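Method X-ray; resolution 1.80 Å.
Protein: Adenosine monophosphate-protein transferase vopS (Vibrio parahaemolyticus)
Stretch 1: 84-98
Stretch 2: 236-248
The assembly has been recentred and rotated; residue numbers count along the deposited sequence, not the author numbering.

Stretch 1, residues 84-98: ALIGDDAVKSLAVRV
Stretch 2 (236-248) PSSIGGEGMLKQH

Helices that pack closely do so by matching bumps to hollows, and a contact in the Vibrio parahaemolyticus AMP-protein transferase vopS illustrates the principle without a single direct hydrogen bond across it. Helix 88-98 and helix 238-248 run almost exactly antiparallel, their N-to-C directions 174° apart and their axes 9.4 Å apart at closest approach. The register is read from two pairs, the first involving the helix that ends at Ile86, just before helix 88-98: Ile86 CA lies 4.6 Å from Gly243 CA, and Leu94 CA lies 6.2 Å from Ile239 CA.

The principal bump is Ile239. Its CA-to-CB bond points toward the first stretch, and with chi1 m and chi2 t the side chain enters a hole formed by Ala90, Ser93, Leu94 and Arg97, spread over two turns of helix. Ile239 CG2 reaches Ala90 O at 3.4 Å and Leu94 CB at 3.9 Å, while Ile239 CD1 rests 3.8 Å from Leu94 CA and 4.0 Å from both Ser93 CB and Arg97 CG. Ser93, chi1 m, turns its hydroxyl back to its own helix, Ser93 OG donating to Asp89 O at 2.9 Å.

The complementary hollow is Gly243. A CB there would point toward the first stretch and lie only 2.7 Å from Ile86 CB, a clash, and a tight 3.4 Å from Ala90 CB. Its absence permits the close backbone approach. Ile86 (chi1 p, chi2 t) fills the adjoining space, its CG2 standing 3.8 Å from both Gly240 O and Gly243 C and 3.7 Å from Met244 SD. Met244, all three chi angles m, starts sideways, but its end swings nearer, bringing SD to 4.0 Å from Leu85 CB. A water joins the two backbones, donating to Ile86 O and to Gly243 O, each 2.7 Å from the water oxygen.

Backbone conformation sets the starts of both helices. Helix 84-86 gives way at Gly87, whose phi/psi of 84/169 favours glycine by its positive phi; the same residue occupies the N-cap position, right before helix 88-98, which then keeps regular helical angles (phi near -65, psi near -42). In the second stretch, Ser237 (phi/psi -61/165, chi1 p) caps its helix, Gly240 N donating to Ser237 OG at 2.8 Å. Gly240 makes room for this cap, since a CB on it would come within 2.8 Å of Ser237 OG. Leu94, chi1 t and chi2 p, covers the same corner, with Leu94 CD1 3.9 Å from Ser237 OG.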

# COMPACT_ATOMS: atom_id res chain seq x y z
N ALA A 84 -4.64 8.12 -9.81
CA ALA A 84 -6.01 7.62 -9.99
C ALA A 84 -6.22 6.35 -9.15
O ALA A 84 -7.33 6.08 -8.68
CB ALA A 84 -6.28 7.34 -11.48
N LEU A 85 -5.16 5.57 -8.96
CA LEU A 85 -5.26 4.30 -8.25
C LEU A 85 -5.16 4.41 -6.73
O LEU A 85 -5.94 3.76 -6.02
CB LEU A 85 -4.18 3.32 -8.74
CG LEU A 85 -4.40 2.72 -10.14
CD1 LEU A 85 -3.10 2.21 -10.67
CD2 LEU A 85 -5.42 1.57 -10.06
N ILE A 86 -4.19 5.19 -6.24
CA ILE A 86 -3.88 5.14 -4.80
C ILE A 86 -3.98 6.51 -4.12
O ILE A 86 -3.79 6.61 -2.90
CB ILE A 86 -2.48 4.50 -4.54
CG1 ILE A 86 -1.38 5.38 -5.12
CG2 ILE A 86 -2.42 3.09 -5.15
CD1 ILE A 86 0.02 4.82 -4.90
N GLY A 87 -4.29 7.54 -4.90
CA GLY A 87 -4.53 8.88 -4.39
C GLY A 87 -3.29 9.74 -4.19
O GLY A 87 -2.17 9.24 -4.22
N ASP A 88 -3.51 11.03 -3.94
CA ASP A 88 -2.41 12.02 -3.87
C ASP A 88 -1.34 11.77 -2.84
O ASP A 88 -0.14 11.88 -3.14
CB ASP A 88 -3.01 13.40 -3.61
CG ASP A 88 -3.78 13.92 -4.79
OD1 ASP A 88 -3.48 13.48 -5.92
OD2 ASP A 88 -4.68 14.76 -4.59
N ASP A 89 -1.74 11.49 -1.60
CA ASP A 89 -0.74 11.29 -0.53
C ASP A 89 0.14 10.10 -0.85
O ASP A 89 1.38 10.16 -0.71
CB ASP A 89 -1.42 11.04 0.81
CG ASP A 89 -2.13 12.27 1.36
OD1 ASP A 89 -1.96 13.38 0.80
OD2 ASP A 89 -2.86 12.12 2.36
N ALA A 90 -0.48 9.00 -1.27
CA ALA A 90 0.29 7.78 -1.48
C ALA A 90 1.20 7.94 -2.70
O ALA A 90 2.37 7.52 -2.67
CB ALA A 90 -0.64 6.57 -1.66
N VAL A 91 0.70 8.56 -3.75
CA VAL A 91 1.53 8.67 -4.96
C VAL A 91 2.70 9.62 -4.69
O VAL A 91 3.82 9.41 -5.16
CB VAL A 91 0.75 9.07 -6.23
CG1 VAL A 91 0.21 10.48 -6.15
CG2 VAL A 91 1.65 8.91 -7.46
N LYS A 92 2.46 10.66 -3.91
CA LYS A 92 3.55 11.55 -3.54
C LYS A 92 4.62 10.81 -2.74
O LYS A 92 5.81 11.03 -2.92
CB LYS A 92 3.04 12.76 -2.77
CG LYS A 92 4.19 13.63 -2.25
CD LYS A 92 3.74 15.02 -1.84
CE LYS A 92 4.94 15.90 -1.46
NZ LYS A 92 4.58 17.34 -1.29
N SER A 93 4.21 9.95 -1.80
CA SER A 93 5.18 9.24 -0.95
C SER A 93 6.02 8.35 -1.84
O SER A 93 7.24 8.22 -1.65
CB SER A 93 4.48 8.34 0.10
OG SER A 93 3.52 9.06 0.84
N LEU A 94 5.34 7.67 -2.77
CA LEU A 94 5.99 6.73 -3.65
C LEU A 94 6.96 7.48 -4.56
O LEU A 94 8.06 7.05 -4.80
CB LEU A 94 4.95 5.97 -4.53
CG LEU A 94 5.56 4.96 -5.51
CD1 LEU A 94 6.50 3.99 -4.82
CD2 LEU A 94 4.45 4.18 -6.23
N ALA A 95 6.49 8.59 -5.10
CA ALA A 95 7.28 9.36 -6.06
C ALA A 95 8.61 9.78 -5.40
O ALA A 95 9.68 9.69 -6.00
CB ALA A 95 6.47 10.58 -6.51
N VAL A 96 8.53 10.25 -4.16
CA VAL A 96 9.74 10.65 -3.43
C VAL A 96 10.74 9.52 -3.29
O VAL A 96 11.95 9.73 -3.45
CB VAL A 96 9.39 11.15 -2.00
CG1 VAL A 96 10.67 11.42 -1.22
CG2 VAL A 96 8.53 12.42 -2.11
N ARG A 97 10.25 8.31 -2.98
CA ARG A 97 11.16 7.16 -2.80
C ARG A 97 11.78 6.69 -4.11
O ARG A 97 12.95 6.30 -4.14
CB ARG A 97 10.43 5.97 -2.14
CG ARG A 97 9.94 6.23 -0.74
CD ARG A 97 11.03 6.81 0.14
NE ARG A 97 12.05 5.82 0.49
CZ ARG A 97 12.09 5.15 1.64
NH1 ARG A 97 11.16 5.34 2.57
NH2 ARG A 97 13.07 4.28 1.85
N VAL A 98 11.01 6.74 -5.20
CA VAL A 98 11.52 6.35 -6.51
C VAL A 98 12.58 7.36 -6.94
O VAL A 98 13.63 6.98 -7.46
CB VAL A 98 10.35 6.23 -7.52
CG1 VAL A 98 10.84 6.22 -8.98
CG2 VAL A 98 9.55 4.93 -7.20
N PRO A 236 3.43 -5.61 -5.57
CA PRO A 236 3.30 -4.15 -5.43
C PRO A 236 4.40 -3.58 -4.53
O PRO A 236 4.91 -4.31 -3.68
CB PRO A 236 1.95 -3.99 -4.74
CG PRO A 236 1.19 -5.20 -5.14
CD PRO A 236 2.19 -6.30 -5.18
N SER A 237 4.77 -2.32 -4.71
CA SER A 237 5.65 -1.67 -3.75
C SER A 237 4.89 -1.67 -2.43
O SER A 237 3.68 -1.88 -2.39
CB SER A 237 5.94 -0.22 -4.16
OG SER A 237 4.75 0.55 -4.23
N SER A 238 5.59 -1.41 -1.33
CA SER A 238 4.93 -1.38 -0.05
C SER A 238 3.91 -0.25 -0.06
O SER A 238 2.78 -0.40 0.42
CB SER A 238 5.93 -1.21 1.10
OG SER A 238 6.79 -0.11 0.90
N ILE A 239 4.32 0.90 -0.58
CA ILE A 239 3.41 2.05 -0.59
C ILE A 239 2.21 1.82 -1.53
O ILE A 239 1.06 2.15 -1.22
CB ILE A 239 4.18 3.30 -1.04
CG1 ILE A 239 5.24 3.64 0.02
CG2 ILE A 239 3.23 4.48 -1.32
CD1 ILE A 239 6.21 4.72 -0.43
N GLY A 240 2.51 1.27 -2.71
CA GLY A 240 1.47 0.98 -3.68
C GLY A 240 0.45 -0.00 -3.13
O GLY A 240 -0.74 0.19 -3.26
N GLY A 241 0.91 -1.08 -2.51
CA GLY A 241 -0.05 -2.07 -1.99
C GLY A 241 -0.94 -1.52 -0.87
O GLY A 241 -2.13 -1.77 -0.82
N GLU A 242 -0.34 -0.76 0.03
CA GLU A 242 -1.09 -0.13 1.09
C GLU A 242 -2.08 0.86 0.49
O GLU A 242 -3.21 0.94 0.95
CB GLU A 242 -0.14 0.57 2.06
CG GLU A 242 -0.84 1.43 3.09
CD GLU A 242 0.17 2.16 3.97
OE1 GLU A 242 0.36 1.73 5.12
OE2 GLU A 242 0.80 3.14 3.51
N GLY A 243 -1.67 1.60 -0.54
CA GLY A 243 -2.60 2.56 -1.15
C GLY A 243 -3.81 1.86 -1.81
O GLY A 243 -4.94 2.34 -1.76
N MET A 244 -3.55 0.73 -2.44
CA MET A 244 -4.63 -0.04 -3.09
C MET A 244 -5.59 -0.59 -2.04
O MET A 244 -6.82 -0.56 -2.22
CB MET A 244 -4.04 -1.18 -3.93
CG MET A 244 -3.40 -0.75 -5.27
SD MET A 244 -4.49 0.21 -6.32
CE MET A 244 -5.56 -1.07 -7.05
N LEU A 245 -5.06 -1.10 -0.92
CA LEU A 245 -5.95 -1.59 0.14
C LEU A 245 -6.84 -0.44 0.66
O LEU A 245 -8.06 -0.59 0.88
CB LEU A 245 -5.13 -2.17 1.30
CG LEU A 245 -5.97 -2.62 2.51
CD1 LEU A 245 -7.04 -3.59 2.05
CD2 LEU A 245 -5.05 -3.26 3.57
N LYS A 246 -6.21 0.71 0.87
CA LYS A 246 -6.93 1.86 1.40
C LYS A 246 -8.05 2.24 0.45
O LYS A 246 -9.18 2.51 0.88
CB LYS A 246 -5.95 3.02 1.60
CG LYS A 246 -6.60 4.36 2.00
CD LYS A 246 -5.52 5.40 2.20
CE LYS A 246 -6.10 6.83 2.14
NZ LYS A 246 -6.93 7.10 3.33
N GLN A 247 -7.76 2.28 -0.85
CA GLN A 247 -8.78 2.71 -1.82
C GLN A 247 -9.83 1.61 -1.94
O GLN A 247 -11.00 1.87 -2.23
CB GLN A 247 -8.13 2.95 -3.21
CG GLN A 247 -9.12 3.04 -4.38
CD GLN A 247 -10.16 4.14 -4.21
OE1 GLN A 247 -9.90 5.18 -3.59
NE2 GLN A 247 -11.35 3.92 -4.78
N HIS A 248 -9.40 0.38 -1.70
CA HIS A 248 -10.34 -0.77 -1.78
C HIS A 248 -11.42 -0.62 -0.73
O HIS A 248 -12.61 -0.79 -1.01
CB HIS A 248 -9.58 -2.07 -1.58
CG HIS A 248 -10.42 -3.29 -1.80
ND1 HIS A 248 -11.10 -3.52 -2.97
CD2 HIS A 248 -10.72 -4.33 -0.98
CE1 HIS A 248 -11.76 -4.67 -2.88
NE2 HIS A 248 -11.55 -5.18 -1.69
O HOH W 1 -5.30 4.98 -1.41